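Local atomic coordinates of alanine racemase 1 (Caldanaerobacter subterraneus subsp. tengcongensis MB4, PDB entry 4Y2W), a protein that belongs to the alanine racemase family, joining an N-terminal eight-stranded alpha/beta barrel to a C-terminal domain built mainly of beta strands. Residues E163-H168 with L199-K204; Q104-I109 with L152-M157; R7-E12 with T282-Y287. The protein carries 1 engineered substitution. One frame throughout, in Å; residues are numbered along the deposited sequence.

Interaction 1. Residues E163-H168 with L199-K204; sequences EGIYSH and LKIPLK
The flat peptide between Glu163 and Gly164 is met at its carbonyl oxygen, where Ile201 and Pro202 converge: Glu163 O lies 3.4 Å from Ile201 CG2 and 3.3 Å from Pro202 CD. The other flat group, the Glu163 carboxylate, only grazes Leu203, OE1 lying 4.2 Å from CD2 of Leu203. Those two side chains run side by side in the same direction, and OE1 takes its hydrogen bonds from elsewhere, at Tyr62 and His129. Two backbone bonds set the pairing as parallel. Leu203 N donates to Glu163 O at 3.0 Å, and Ile165 N donates to Leu203 O at 2.8 Å, both nearly along the C=O axis, so Leu203 bonds on both sides of Gly164. A CA-H...O contact from Lys204 CA to Ile165 O, 3.4 Å long, extends the register by one residue.

On the sheet face of Ile165 and Lys204, the Ile165 and Ile201 side chains cross at about a right angle. Ile165 CG1 stands anti to the backbone N (chi1 179°), which puts CG2 between N and the carbonyl carbon, 3.8 Å from Ile201 CG2. Phe187 and Ile191 of helix 177-195 pack on Ile165 from this side, while Lys204 NZ forms a salt bridge with Asp221. Leu203, on the other face, touches Met222 of the adjacent strand 222-224 and His129 of strand 126-131, on the far side of strand 160-166. Strand 160-166, helix 177-195 and strand 203-208 thus form a parallel beta-alpha-beta unit, the repeating element of a TIM barrel.

Interaction 2. Residues Q104-I109 with L152-M157; sequences QTVYDI and LEMANM
Glu153 and Met154 of helix 144-155 meet Ile109 at the start of helix 109-121, so the contact joins two neighbouring helices in the outer layer of the TIM barrel and reaches the end of strand 103-106. No hydrogen bond links the two segments; the evidence for the contact is carbon, sulfur and oxygen atoms at van der Waals separation.

Glu153 runs extended and crosses the Ile109 side chain at about a right angle, OE2 coming to 4.0 Å from Ile109 CG1, while Glu153 CB lies 4.1 Å from Ile109 CD1. Its charge is met by Lys113, whose NZ forms a salt bridge with OE1, so the carboxylate borders the apolar patch while pairing along helix 109-121.

Met154 points toward the other segment and reaches Val106. Its CG starts anti to the carbonyl carbon (chi1 -71°), and the extended chain beyond carries CE to 3.9 Å from Val106 CG1, tip to tip. The same methyl stands 3.9 Å from Asp108 O. The Met154 and Ile109 side chains run alongside in opposite senses, with Met154 CG 3.9 Å from Ile109 CD1. Ala112 and Ile130 also touch Met154, setting it between helix 109-121 and the barrel wall.

Met157, in the loop, approaches Ile109 obliquely; Glu116 packs on it as well. Ile109 CG1 is anti to the backbone N (chi1 -165°), and CD1 beyond it is where the contacts gather: Met157 CE lies 3.4 Å from Ile109 CD1.

Interaction 3. Residues R7-E12 with T282-Y287; sequences RPTRVE and TIPVGY. With ALA (alanine), chain D.
Thr9 and Val285 bring the two backbones closest, CA to CA 6.1 Å, where the loop just before strand 10-14 passes the loop just after strand 278-283, and Pro284 is the centre of an inverse gamma turn. Its carbonyl oxygen is the polar focus of the contact. Thr9 OG1 donates to Pro284 O at 2.6 Å, approaching from above the carbonyl plane, 64° out of it. The Thr9 chi1 of -69° puts OG1 there, anti to the carbonyl carbon of Thr9 itself; OG1 also bonds to the hydroxyl of Thr252. A second, weak bond reaches the same acceptor from Arg7 NH2, 3.2 Å from Pro284 O and bent to 125° at the hydrogen. The stronger partner of that guanidinium is Asp289, whose OD2 is shared between a salt bridge with Arg7 NH2 and a hydrogen bond from Gly286 N.

Thr9 CB lies 3.6 Å above one face of the Arg7 guanidinium, offset toward its rim. The other branch of Thr9 is apolar: its CG2 meets Val285 CG2 at 3.7 Å, the two side chains crossing at about a right angle. Pro8 CB adds a looser contact at 4.2 Å from Pro284 CG. Within the first loop, Arg10 NE donates to Pro8 O at 3.2 Å.

Beyond Gly286, the chain carries Tyr287 to the bound alanine. Tyr287 OH donates to alanine OXT at 2.8 Å, with OXT near the ring plane at its edge. Met316 N and Tyr268 OH bind the same ligand, and Glu361 of the second subunit packs on Tyr287. The contact joins the loop leading into strand 10-14 to that after strand 278-283, both strands of one mixed sheet in the beta-rich C-terminal domain, and the second loop continues to Tyr287 of an alanine-binding pocket.

Interactions 1 and 2 belong to the same barrel, their centres about 12 Å apart, and touch where Tyr166 OH lies 2.6 Å from Thr105 OG1, a probable hydrogen bond, and where Leu199 packs on Ala155 and Leu152. Interaction 1 works within the sheet through backbone bonds; interaction 2 joins two outer-layer helices and reaches the end of a barrel strand, mainly by apolar contacts, without a hydrogen bond between its segments. Both are partly buried. Interaction 3 is more fully buried, its centre about 44 Å and 47 Å from theirs, and bridges loops by side-chain bonds to one carbonyl. Interactions 1 and 3 each include a residue of a different alanine pocket, His168 and Tyr287.

Interaction 1. Residues E163-H168 with L199-K204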
ATOM      1  N   GLU A 163     -18.792  26.694  11.674  1.00 53.35           N
ATOM      2  CA  GLU A 163     -17.527  27.015  12.338  1.00 52.31           C
ATOM      3  C   GLU A 163     -16.422  27.479  11.394  1.00 52.37           C
ATOM      4  O   GLU A 163     -15.671  28.396  11.727  1.00 53.24           O
ATOM      5  CB  GLU A 163     -17.025  25.795  13.111  1.00 52.12           C
ATOM      6  CG  GLU A 163     -15.800  26.055  13.973  1.00 52.02           C
ATOM      7  CD  GLU A 163     -15.260  24.789  14.603  1.00 51.80           C
ATOM      8  OE1 GLU A 163     -14.784  23.909  13.859  1.00 52.26           O
ATOM      9  OE2 GLU A 163     -15.306  24.675  15.843  1.00 52.41           O
ATOM     10  N   GLY A 164     -16.297  26.836  10.236  1.00 52.07           N
ATOM     11  CA  GLY A 164     -15.183  27.119   9.335  1.00 51.53           C
ATOM     12  C   GLY A 164     -15.548  27.314   7.879  1.00 51.85           C
ATOM     13  O   GLY A 164     -16.657  26.998   7.442  1.00 51.66           O
ATOM     14  N   ILE A 165     -14.597  27.863   7.133  1.00 51.92           N
ATOM     15  CA  ILE A 165     -14.716  28.017   5.689  1.00 51.62           C
ATOM     16  C   ILE A 165     -13.305  27.988   5.114  1.00 51.21           C
ATOM     17  O   ILE A 165     -12.410  28.653   5.637  1.00 51.72           O
ATOM     18  CB  ILE A 165     -15.458  29.319   5.298  1.00 51.26           C
ATOM     19  CG1 ILE A 165     -15.537  29.457   3.774  1.00 51.55           C
ATOM     20  CG2 ILE A 165     -14.786  30.543   5.905  1.00 51.58           C
ATOM     21  CD1 ILE A 165     -16.585  30.441   3.297  1.00 51.18           C
ATOM     22  N   TYR A 166     -13.094  27.203   4.060  1.00 50.68           N
ATOM     23  CA  TYR A 166     -11.745  27.031   3.533  1.00 49.52           C
ATOM     24  C   TYR A 166     -11.671  26.754   2.045  1.00 48.26           C
ATOM     25  O   TYR A 166     -12.677  26.463   1.396  1.00 47.26           O
ATOM     26  CB  TYR A 166     -11.010  25.933   4.307  1.00 50.03           C
ATOM     27  CG  TYR A 166     -11.486  24.517   4.059  1.00 50.33           C
ATOM     28  CD1 TYR A 166     -12.684  24.058   4.592  1.00 50.54           C
ATOM     29  CD2 TYR A 166     -10.721  23.627   3.307  1.00 50.81           C
ATOM     30  CE1 TYR A 166     -13.113  22.758   4.375  1.00 51.09           C
ATOM     31  CE2 TYR A 166     -11.140  22.327   3.082  1.00 50.47           C
ATOM     32  CZ  TYR A 166     -12.336  21.896   3.619  1.00 50.90           C
ATOM     33  OH  TYR A 166     -12.752  20.604   3.395  1.00 49.99           O
ATOM     34  N   SER A 167     -10.451  26.878   1.530  1.00 47.97           N
ATOM     35  CA  SER A 167     -10.131  26.602   0.135  1.00 48.03           C
ATOM     36  C   SER A 167      -8.745  25.950   0.079  1.00 48.53           C
ATOM     37  O   SER A 167      -8.158  25.644   1.120  1.00 46.49           O
ATOM     38  CB  SER A 167     -10.164  27.895  -0.684  1.00 47.86           C
ATOM     39  OG  SER A 167     -10.130  27.625  -2.075  1.00 47.58           O
ATOM     40  N   HIS A 168      -8.229  25.746  -1.132  1.00 50.63           N
ATOM     41  CA  HIS A 168      -6.970  25.027  -1.341  1.00 51.46           C
ATOM     42  C   HIS A 168      -6.221  25.607  -2.542  1.00 49.97           C
ATOM     43  O   HIS A 168      -6.816  25.813  -3.604  1.00 49.66           O
ATOM     44  CB  HIS A 168      -7.268  23.540  -1.571  1.00 53.13           C
ATOM     45  CG  HIS A 168      -6.112  22.631  -1.284  1.00 55.29           C
ATOM     46  ND1 HIS A 168      -5.936  22.017  -0.063  1.00 56.68           N
ATOM     47  CD2 HIS A 168      -5.085  22.218  -2.063  1.00 56.34           C
ATOM     48  CE1 HIS A 168      -4.844  21.273  -0.098  1.00 56.99           C
ATOM     49  NE2 HIS A 168      -4.309  21.378  -1.301  1.00 56.95           N
ATOM     50  N   LEU A 199     -22.262  37.888   8.931  1.00 64.93           N
ATOM     51  CA  LEU A 199     -21.870  36.496   9.140  1.00 64.13           C
ATOM     52  C   LEU A 199     -20.355  36.369   9.289  1.00 64.14           C
ATOM     53  O   LEU A 199     -19.621  36.378   8.299  1.00 62.96           O
ATOM     54  CB  LEU A 199     -22.360  35.638   7.973  1.00 64.02           C
ATOM     55  CG  LEU A 199     -22.074  34.139   8.054  1.00 63.97           C
ATOM     56  CD1 LEU A 199     -22.718  33.530   9.290  1.00 64.49           C
ATOM     57  CD2 LEU A 199     -22.565  33.455   6.789  1.00 63.62           C
ATOM     58  N   LYS A 200     -19.897  36.253  10.534  1.00 65.04           N
ATOM     59  CA  LYS A 200     -18.479  36.086  10.835  1.00 65.40           C
ATOM     60  C   LYS A 200     -18.189  34.619  11.119  1.00 64.16           C
ATOM     61  O   LYS A 200     -18.538  34.108  12.185  1.00 64.52           O
ATOM     62  CB  LYS A 200     -18.078  36.936  12.047  1.00 66.95           C
ATOM     63  CG  LYS A 200     -18.495  38.398  11.971  1.00 69.31           C
ATOM     64  CD  LYS A 200     -18.031  39.064  10.681  1.00 70.64           C
ATOM     65  CE  LYS A 200     -18.268  40.570  10.697  1.00 70.13           C
ATOM     66  NZ  LYS A 200     -17.268  41.297  11.526  1.00 69.66           N
ATOM     67  N   ILE A 201     -17.558  33.942  10.161  1.00 61.34           N
ATOM     68  CA  ILE A 201     -17.169  32.543  10.335  1.00 59.52           C
ATOM     69  C   ILE A 201     -15.793  32.503  11.012  1.00 58.23           C
ATOM     70  O   ILE A 201     -14.815  32.989  10.443  1.00 58.10           O
ATOM     71  CB  ILE A 201     -17.139  31.792   8.989  1.00 59.71           C
ATOM     72  CG1 ILE A 201     -18.507  31.890   8.303  1.00 59.52           C
ATOM     73  CG2 ILE A 201     -16.765  30.330   9.198  1.00 59.99           C
ATOM     74  CD1 ILE A 201     -18.568  31.256   6.930  1.00 59.28           C
ATOM     75  N   PRO A 202     -15.714  31.930  12.229  1.00 57.00           N
ATOM     76  CA  PRO A 202     -14.490  32.054  13.036  1.00 57.06           C
ATOM     77  C   PRO A 202     -13.224  31.442  12.434  1.00 58.34           C
ATOM     78  O   PRO A 202     -12.133  31.962  12.674  1.00 59.09           O
ATOM     79  CB  PRO A 202     -14.847  31.363  14.361  1.00 56.67           C
ATOM     80  CG  PRO A 202     -16.093  30.591  14.110  1.00 56.31           C
ATOM     81  CD  PRO A 202     -16.788  31.213  12.941  1.00 56.34           C
ATOM     82  N   LEU A 203     -13.356  30.359  11.667  1.00 58.81           N
ATOM     83  CA  LEU A 203     -12.185  29.668  11.114  1.00 59.46           C
ATOM     84  C   LEU A 203     -12.082  29.781   9.592  1.00 58.67           C
ATOM     85  O   LEU A 203     -12.661  28.988   8.847  1.00 57.76           O
ATOM     86  CB  LEU A 203     -12.163  28.200  11.556  1.00 61.39           C
ATOM     87  CG  LEU A 203     -11.410  27.920  12.865  1.00 63.42           C
ATOM     88  CD1 LEU A 203     -11.899  28.804  14.006  1.00 63.94           C
ATOM     89  CD2 LEU A 203     -11.523  26.448  13.238  1.00 63.60           C
ATOM     90  N   LYS A 204     -11.347  30.795   9.148  1.00 58.60           N
ATOM     91  CA  LYS A 204     -10.978  30.947   7.746  1.00 58.39           C
ATOM     92  C   LYS A 204      -9.570  30.392   7.585  1.00 56.49           C
ATOM     93  O   LYS A 204      -8.663  30.767   8.337  1.00 55.47           O
ATOM     94  CB  LYS A 204     -11.009  32.422   7.332  1.00 60.39           C
ATOM     95  CG  LYS A 204     -12.290  33.156   7.717  1.00 61.25           C
ATOM     96  CD  LYS A 204     -12.315  34.593   7.215  1.00 61.57           C
ATOM     97  CE  LYS A 204     -11.297  35.492   7.908  1.00 61.21           C
ATOM     98  NZ  LYS A 204     -11.574  35.667   9.359  1.00 61.39           N
TER

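Interaction 2. Residues Q104-I109 with L152-M157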
ATOM      1  N   GLN A 104     -17.491  18.168   9.421  1.00 44.25           N
ATOM      2  CA  GLN A 104     -17.732  17.701   8.060  1.00 45.50           C
ATOM      3  C   GLN A 104     -17.615  18.833   7.041  1.00 47.13           C
ATOM      4  O   GLN A 104     -18.012  19.968   7.301  1.00 48.08           O
ATOM      5  CB  GLN A 104     -19.126  17.070   7.962  1.00 45.41           C
ATOM      6  CG  GLN A 104     -19.486  16.503   6.590  1.00 44.72           C
ATOM      7  CD  GLN A 104     -18.561  15.379   6.155  1.00 44.39           C
ATOM      8  OE1 GLN A 104     -18.240  14.485   6.941  1.00 43.82           O
ATOM      9  NE2 GLN A 104     -18.132  15.417   4.898  1.00 43.77           N
ATOM     10  N   THR A 105     -17.076  18.501   5.873  1.00 47.90           N
ATOM     11  CA  THR A 105     -16.981  19.437   4.767  1.00 47.91           C
ATOM     12  C   THR A 105     -18.312  19.497   4.023  1.00 48.22           C
ATOM     13  O   THR A 105     -18.929  18.463   3.762  1.00 48.43           O
ATOM     14  CB  THR A 105     -15.855  19.023   3.803  1.00 47.63           C
ATOM     15  OG1 THR A 105     -14.602  19.089   4.493  1.00 47.31           O
ATOM     16  CG2 THR A 105     -15.810  19.938   2.593  1.00 48.15           C
ATOM     17  N   VAL A 106     -18.748  20.710   3.685  1.00 48.76           N
ATOM     18  CA  VAL A 106     -20.023  20.921   2.996  1.00 49.20           C
ATOM     19  C   VAL A 106     -19.893  21.989   1.908  1.00 49.19           C
ATOM     20  O   VAL A 106     -19.312  23.048   2.136  1.00 48.95           O
ATOM     21  CB  VAL A 106     -21.131  21.353   3.982  1.00 48.72           C
ATOM     22  CG1 VAL A 106     -22.472  21.477   3.265  1.00 48.99           C
ATOM     23  CG2 VAL A 106     -21.227  20.374   5.145  1.00 48.19           C
ATOM     24  N   TYR A 107     -20.431  21.701   0.727  1.00 49.37           N
ATOM     25  CA  TYR A 107     -20.491  22.689  -0.352  1.00 50.96           C
ATOM     26  C   TYR A 107     -21.743  22.540  -1.230  1.00 50.68           C
ATOM     27  O   TYR A 107     -21.707  22.818  -2.429  1.00 49.90           O
ATOM     28  CB  TYR A 107     -19.209  22.636  -1.201  1.00 52.39           C
ATOM     29  CG  TYR A 107     -18.838  21.249  -1.686  1.00 52.79           C
ATOM     30  CD1 TYR A 107     -19.330  20.753  -2.889  1.00 52.95           C
ATOM     31  CD2 TYR A 107     -17.990  20.435  -0.939  1.00 52.79           C
ATOM     32  CE1 TYR A 107     -18.991  19.485  -3.330  1.00 53.86           C
ATOM     33  CE2 TYR A 107     -17.646  19.166  -1.373  1.00 53.03           C
ATOM     34  CZ  TYR A 107     -18.149  18.697  -2.569  1.00 53.49           C
ATOM     35  OH  TYR A 107     -17.812  17.439  -3.007  1.00 54.00           O
ATOM     36  N   ASP A 108     -22.848  22.108  -0.625  1.00 50.72           N
ATOM     37  CA  ASP A 108     -24.164  22.181  -1.258  0.99 51.91           C
ATOM     38  C   ASP A 108     -25.257  22.076  -0.193  1.00 53.38           C
ATOM     39  O   ASP A 108     -25.075  21.413   0.834  1.00 54.25           O
ATOM     40  CB  ASP A 108     -24.340  21.121  -2.356  0.92 51.97           C
ATOM     41  CG  ASP A 108     -24.471  19.718  -1.808  0.78 52.86           C
ATOM     42  OD1 ASP A 108     -23.551  19.269  -1.093  0.60 53.50           O
ATOM     43  OD2 ASP A 108     -25.499  19.067  -2.095  1.00 53.32           O
ATOM     44  N   ILE A 109     -26.381  22.746  -0.444  1.00 53.64           N
ATOM     45  CA  ILE A 109     -27.447  22.904   0.552  1.00 53.43           C
ATOM     46  C   ILE A 109     -28.191  21.603   0.857  1.00 53.84           C
ATOM     47  O   ILE A 109     -28.589  21.369   1.998  1.00 52.21           O
ATOM     48  CB  ILE A 109     -28.459  24.008   0.128  1.00 54.04           C
ATOM     49  CG1 ILE A 109     -29.349  24.429   1.306  1.00 54.51           C
ATOM     50  CG2 ILE A 109     -29.320  23.562  -1.053  1.00 53.18           C
ATOM     51  CD1 ILE A 109     -28.589  25.018   2.477  1.00 55.21           C
ATOM     52  N   LEU A 152     -25.622  31.335   3.627  1.00 56.11           N
ATOM     53  CA  LEU A 152     -26.436  32.170   4.520  1.00 56.28           C
ATOM     54  C   LEU A 152     -27.614  31.399   5.116  1.00 54.91           C
ATOM     55  O   LEU A 152     -28.022  31.666   6.246  1.00 55.33           O
ATOM     56  CB  LEU A 152     -26.928  33.436   3.801  1.00 57.49           C
ATOM     57  CG  LEU A 152     -25.884  34.556   3.656  1.00 57.39           C
ATOM     58  CD1 LEU A 152     -26.283  35.550   2.573  1.00 57.62           C
ATOM     59  CD2 LEU A 152     -25.661  35.271   4.982  1.00 56.69           C
ATOM     60  N   GLU A 153     -28.156  30.447   4.363  1.00 53.57           N
ATOM     61  CA  GLU A 153     -29.214  29.583   4.880  1.00 53.11           C
ATOM     62  C   GLU A 153     -28.660  28.676   5.976  1.00 53.94           C
ATOM     63  O   GLU A 153     -29.262  28.543   7.046  1.00 53.25           O
ATOM     64  CB  GLU A 153     -29.833  28.750   3.756  1.00 53.07           C
ATOM     65  CG  GLU A 153     -31.188  28.154   4.115  1.00 53.67           C
ATOM     66  CD  GLU A 153     -31.881  27.475   2.942  1.00 54.45           C
ATOM     67  OE1 GLU A 153     -32.786  26.651   3.195  1.00 53.58           O
ATOM     68  OE2 GLU A 153     -31.530  27.760   1.773  1.00 54.22           O
ATOM     69  N   MET A 154     -27.499  28.077   5.713  1.00 54.27           N
ATOM     70  CA  MET A 154     -26.822  27.209   6.681  1.00 53.55           C
ATOM     71  C   MET A 154     -26.557  27.904   8.013  1.00 55.05           C
ATOM     72  O   MET A 154     -26.609  27.270   9.068  1.00 54.90           O
ATOM     73  CB  MET A 154     -25.495  26.702   6.112  1.00 52.60           C
ATOM     74  CG  MET A 154     -25.643  25.682   4.997  1.00 52.20           C
ATOM     75  SD  MET A 154     -24.047  25.186   4.328  1.00 50.86           S
ATOM     76  CE  MET A 154     -24.495  24.763   2.646  1.00 51.18           C
ATOM     77  N   ALA A 155     -26.273  29.204   7.961  1.00 57.35           N
ATOM     78  CA  ALA A 155     -26.042  29.999   9.169  1.00 59.22           C
ATOM     79  C   ALA A 155     -27.285  30.076  10.057  1.00 61.55           C
ATOM     80  O   ALA A 155     -27.177  30.274  11.268  1.00 62.59           O
ATOM     81  CB  ALA A 155     -25.581  31.398   8.793  1.00 59.32           C
ATOM     82  N   ASN A 156     -28.458  29.919   9.444  1.00 63.63           N
ATOM     83  CA  ASN A 156     -29.732  29.973  10.154  1.00 64.78           C
ATOM     84  C   ASN A 156     -30.309  28.598  10.494  1.00 63.89           C
ATOM     85  O   ASN A 156     -31.416  28.504  11.026  1.00 63.38           O
ATOM     86  CB  ASN A 156     -30.741  30.772   9.325  1.00 66.40           C
ATOM     87  CG  ASN A 156     -30.181  32.106   8.856  1.00 67.26           C
ATOM     88  OD1 ASN A 156     -29.492  32.802   9.606  1.00 65.87           O
ATOM     89  ND2 ASN A 156     -30.472  32.468   7.610  1.00 68.62           N
ATOM     90  N   MET A 157     -29.561  27.541  10.185  1.00 64.19           N
ATOM     91  CA  MET A 157     -29.945  26.178  10.545  1.00 64.40           C
ATOM     92  C   MET A 157     -29.394  25.854  11.930  1.00 63.84           C
ATOM     93  O   MET A 157     -28.186  25.693  12.101  1.00 63.89           O
ATOM     94  CB  MET A 157     -29.412  25.182   9.514  1.00 65.01           C
ATOM     95  CG  MET A 157     -30.104  25.271   8.161  1.00 65.95           C
ATOM     96  SD  MET A 157     -29.475  24.076   6.964  1.00 66.49           S
ATOM     97  CE  MET A 157     -30.204  24.703   5.453  1.00 67.15           C
TER

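Interaction 3. Residues R7-E12 with T282-Y287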
ATOM      1  N   ARG A   7       8.839  -7.941  12.796  1.00 37.63           N
ATOM      2  CA  ARG A   7       9.347  -8.319  11.476  1.00 36.65           C
ATOM      3  C   ARG A   7      10.649  -7.581  11.163  1.00 37.20           C
ATOM      4  O   ARG A   7      10.798  -6.411  11.529  1.00 38.29           O
ATOM      5  CB  ARG A   7       8.307  -8.005  10.397  1.00 35.54           C
ATOM      6  CG  ARG A   7       8.706  -8.433   8.994  1.00 34.78           C
ATOM      7  CD  ARG A   7       7.776  -7.845   7.956  1.00 34.48           C
ATOM      8  NE  ARG A   7       8.209  -8.167   6.600  1.00 34.70           N
ATOM      9  CZ  ARG A   7       7.703  -7.628   5.490  1.00 33.83           C
ATOM     10  NH1 ARG A   7       6.736  -6.718   5.555  1.00 33.65           N
ATOM     11  NH2 ARG A   7       8.177  -7.994   4.308  1.00 33.53           N
ATOM     12  N   PRO A   8      11.597  -8.255  10.483  1.00 37.21           N
ATOM     13  CA  PRO A   8      12.841  -7.575  10.119  1.00 37.60           C
ATOM     14  C   PRO A   8      12.600  -6.294   9.314  1.00 37.51           C
ATOM     15  O   PRO A   8      13.086  -5.230   9.701  1.00 37.69           O
ATOM     16  CB  PRO A   8      13.584  -8.625   9.287  1.00 37.66           C
ATOM     17  CG  PRO A   8      13.063  -9.929   9.775  1.00 37.12           C
ATOM     18  CD  PRO A   8      11.624  -9.679  10.102  1.00 37.28           C
ATOM     19  N   THR A   9      11.851  -6.403   8.218  1.00 37.30           N
ATOM     20  CA  THR A   9      11.465  -5.237   7.424  1.00 37.09           C
ATOM     21  C   THR A   9      10.465  -4.410   8.226  1.00 37.95           C
ATOM     22  O   THR A   9       9.418  -4.919   8.622  1.00 37.74           O
ATOM     23  CB  THR A   9      10.853  -5.658   6.074  1.00 36.47           C
ATOM     24  OG1 THR A   9      11.874  -6.231   5.251  1.00 36.25           O
ATOM     25  CG2 THR A   9      10.245  -4.474   5.342  1.00 36.87           C
ATOM     26  N   ARG A  10      10.791  -3.140   8.469  1.00 38.58           N
ATOM     27  CA  ARG A  10       9.996  -2.305   9.372  1.00 38.87           C
ATOM     28  C   ARG A  10      10.124  -0.813   9.100  1.00 39.52           C
ATOM     29  O   ARG A  10      11.057  -0.361   8.434  1.00 39.85           O
ATOM     30  CB  ARG A  10      10.420  -2.560  10.820  1.00 39.11           C
ATOM     31  CG  ARG A  10      11.835  -2.098  11.148  1.00 39.10           C
ATOM     32  CD  ARG A  10      12.267  -2.557  12.529  1.00 39.72           C
ATOM     33  NE  ARG A  10      12.380  -4.013  12.618  1.00 40.13           N
ATOM     34  CZ  ARG A  10      12.634  -4.685  13.738  1.00 40.65           C
ATOM     35  NH1 ARG A  10      12.810  -4.051  14.891  1.00 40.01           N
ATOM     36  NH2 ARG A  10      12.713  -6.008  13.705  1.00 41.85           N
ATOM     37  N   VAL A  11       9.172  -0.058   9.646  1.00 39.73           N
ATOM     38  CA  VAL A  11       9.239   1.396   9.685  1.00 39.13           C
ATOM     39  C   VAL A  11       9.456   1.817  11.129  1.00 38.34           C
ATOM     40  O   VAL A  11       8.712   1.405  12.013  1.00 38.23           O
ATOM     41  CB  VAL A  11       7.947   2.033   9.127  1.00 39.46           C
ATOM     42  CG1 VAL A  11       7.700   3.413   9.718  1.00 40.04           C
ATOM     43  CG2 VAL A  11       8.020   2.119   7.612  1.00 39.98           C
ATOM     44  N   GLU A  12      10.488   2.622  11.360  1.00 38.47           N
ATOM     45  CA  GLU A  12      10.730   3.215  12.670  1.00 39.70           C
ATOM     46  C   GLU A  12      10.214   4.652  12.660  1.00 40.48           C
ATOM     47  O   GLU A  12      10.760   5.507  11.949  1.00 41.99           O
ATOM     48  CB  GLU A  12      12.225   3.187  13.008  1.00 39.46           C
ATOM     49  CG  GLU A  12      12.800   1.788  13.182  1.00 38.96           C
ATOM     50  CD  GLU A  12      14.281   1.779  13.536  1.00 38.93           C
ATOM     51  OE1 GLU A  12      14.949   2.826  13.406  1.00 37.71           O
ATOM     52  OE2 GLU A  12      14.783   0.708  13.941  1.00 39.77           O
ATOM     53  N   THR A 282      20.572 -11.032   0.334  1.00 34.54           N
ATOM     54  CA  THR A 282      19.145 -10.999   0.061  1.00 33.92           C
ATOM     55  C   THR A 282      18.460 -10.342   1.257  1.00 33.46           C
ATOM     56  O   THR A 282      18.819 -10.604   2.411  1.00 32.97           O
ATOM     57  CB  THR A 282      18.585 -12.416  -0.153  1.00 33.89           C
ATOM     58  OG1 THR A 282      19.417 -13.130  -1.074  1.00 34.99           O
ATOM     59  CG2 THR A 282      17.172 -12.360  -0.695  1.00 33.87           C
ATOM     60  N   ILE A 283      17.478  -9.490   0.986  1.00 32.27           N
ATOM     61  CA  ILE A 283      16.780  -8.776   2.048  1.00 32.00           C
ATOM     62  C   ILE A 283      15.274  -8.963   1.899  1.00 31.25           C
ATOM     63  O   ILE A 283      14.740  -8.889   0.790  1.00 30.61           O
ATOM     64  CB  ILE A 283      17.159  -7.277   2.090  1.00 32.51           C
ATOM     65  CG1 ILE A 283      17.085  -6.639   0.692  1.00 33.14           C
ATOM     66  CG2 ILE A 283      18.558  -7.102   2.670  1.00 32.18           C
ATOM     67  CD1 ILE A 283      17.560  -5.200   0.650  1.00 33.62           C
ATOM     68  N   PRO A 284      14.575  -9.204   3.018  1.00 30.81           N
ATOM     69  CA  PRO A 284      13.165  -9.568   2.950  1.00 30.58           C
ATOM     70  C   PRO A 284      12.244  -8.356   2.792  1.00 30.56           C
ATOM     71  O   PRO A 284      11.314  -8.172   3.578  1.00 29.82           O
ATOM     72  CB  PRO A 284      12.942 -10.276   4.287  1.00 30.46           C
ATOM     73  CG  PRO A 284      13.849  -9.552   5.223  1.00 30.75           C
ATOM     74  CD  PRO A 284      15.047  -9.127   4.413  1.00 30.81           C
ATOM     75  N   VAL A 285      12.506  -7.543   1.771  1.00 30.84           N
ATOM     76  CA  VAL A 285      11.619  -6.446   1.406  1.00 30.98           C
ATOM     77  C   VAL A 285      11.426  -6.434  -0.108  1.00 30.95           C
ATOM     78  O   VAL A 285      12.386  -6.562  -0.865  1.00 30.64           O
ATOM     79  CB  VAL A 285      12.141  -5.076   1.906  1.00 31.07           C
ATOM     80  CG1 VAL A 285      13.427  -4.668   1.194  1.00 30.83           C
ATOM     81  CG2 VAL A 285      11.064  -4.006   1.745  1.00 31.17           C
ATOM     82  N   GLY A 286      10.177  -6.293  -0.538  1.00 31.18           N
ATOM     83  CA  GLY A 286       9.845  -6.280  -1.960  1.00 31.90           C
ATOM     84  C   GLY A 286       8.778  -5.250  -2.269  1.00 31.87           C
ATOM     85  O   GLY A 286       8.509  -4.375  -1.449  1.00 32.61           O
ATOM     86  N   TYR A 287       8.164  -5.356  -3.446  1.00 31.68           N
ATOM     87  CA  TYR A 287       7.220  -4.325  -3.898  1.00 31.92           C
ATOM     88  C   TYR A 287       5.867  -4.358  -3.192  1.00 32.57           C
ATOM     89  O   TYR A 287       5.165  -3.344  -3.152  1.00 33.36           O
ATOM     90  CB  TYR A 287       7.048  -4.327  -5.426  1.00 31.50           C
ATOM     91  CG  TYR A 287       6.661  -5.642  -6.072  1.00 30.84           C
ATOM     92  CD1 TYR A 287       5.364  -6.138  -5.977  1.00 30.63           C
ATOM     93  CD2 TYR A 287       7.585  -6.365  -6.823  1.00 30.45           C
ATOM     94  CE1 TYR A 287       5.007  -7.330  -6.588  1.00 30.51           C
ATOM     95  CE2 TYR A 287       7.236  -7.554  -7.439  1.00 30.55           C
ATOM     96  CZ  TYR A 287       5.948  -8.032  -7.319  1.00 30.44           C
ATOM     97  OH  TYR A 287       5.611  -9.217  -7.924  1.00 30.39           O
TER
HETATM   98  N   ALA D 402       7.770 -14.290  -6.747  1.00 49.37           N
HETATM   99  CA  ALA D 402       7.063 -13.420  -7.729  1.00 49.46           C
HETATM  100  C   ALA D 402       7.584 -11.986  -7.631  1.00 50.05           C
HETATM  101  O   ALA D 402       8.117 -11.595  -6.594  1.00 50.24           O
HETATM  102  CB  ALA D 402       5.557 -13.469  -7.498  1.00 49.76           C
HETATM  103  OXT ALA D 402       7.496 -11.183  -8.568  1.00 48.87           O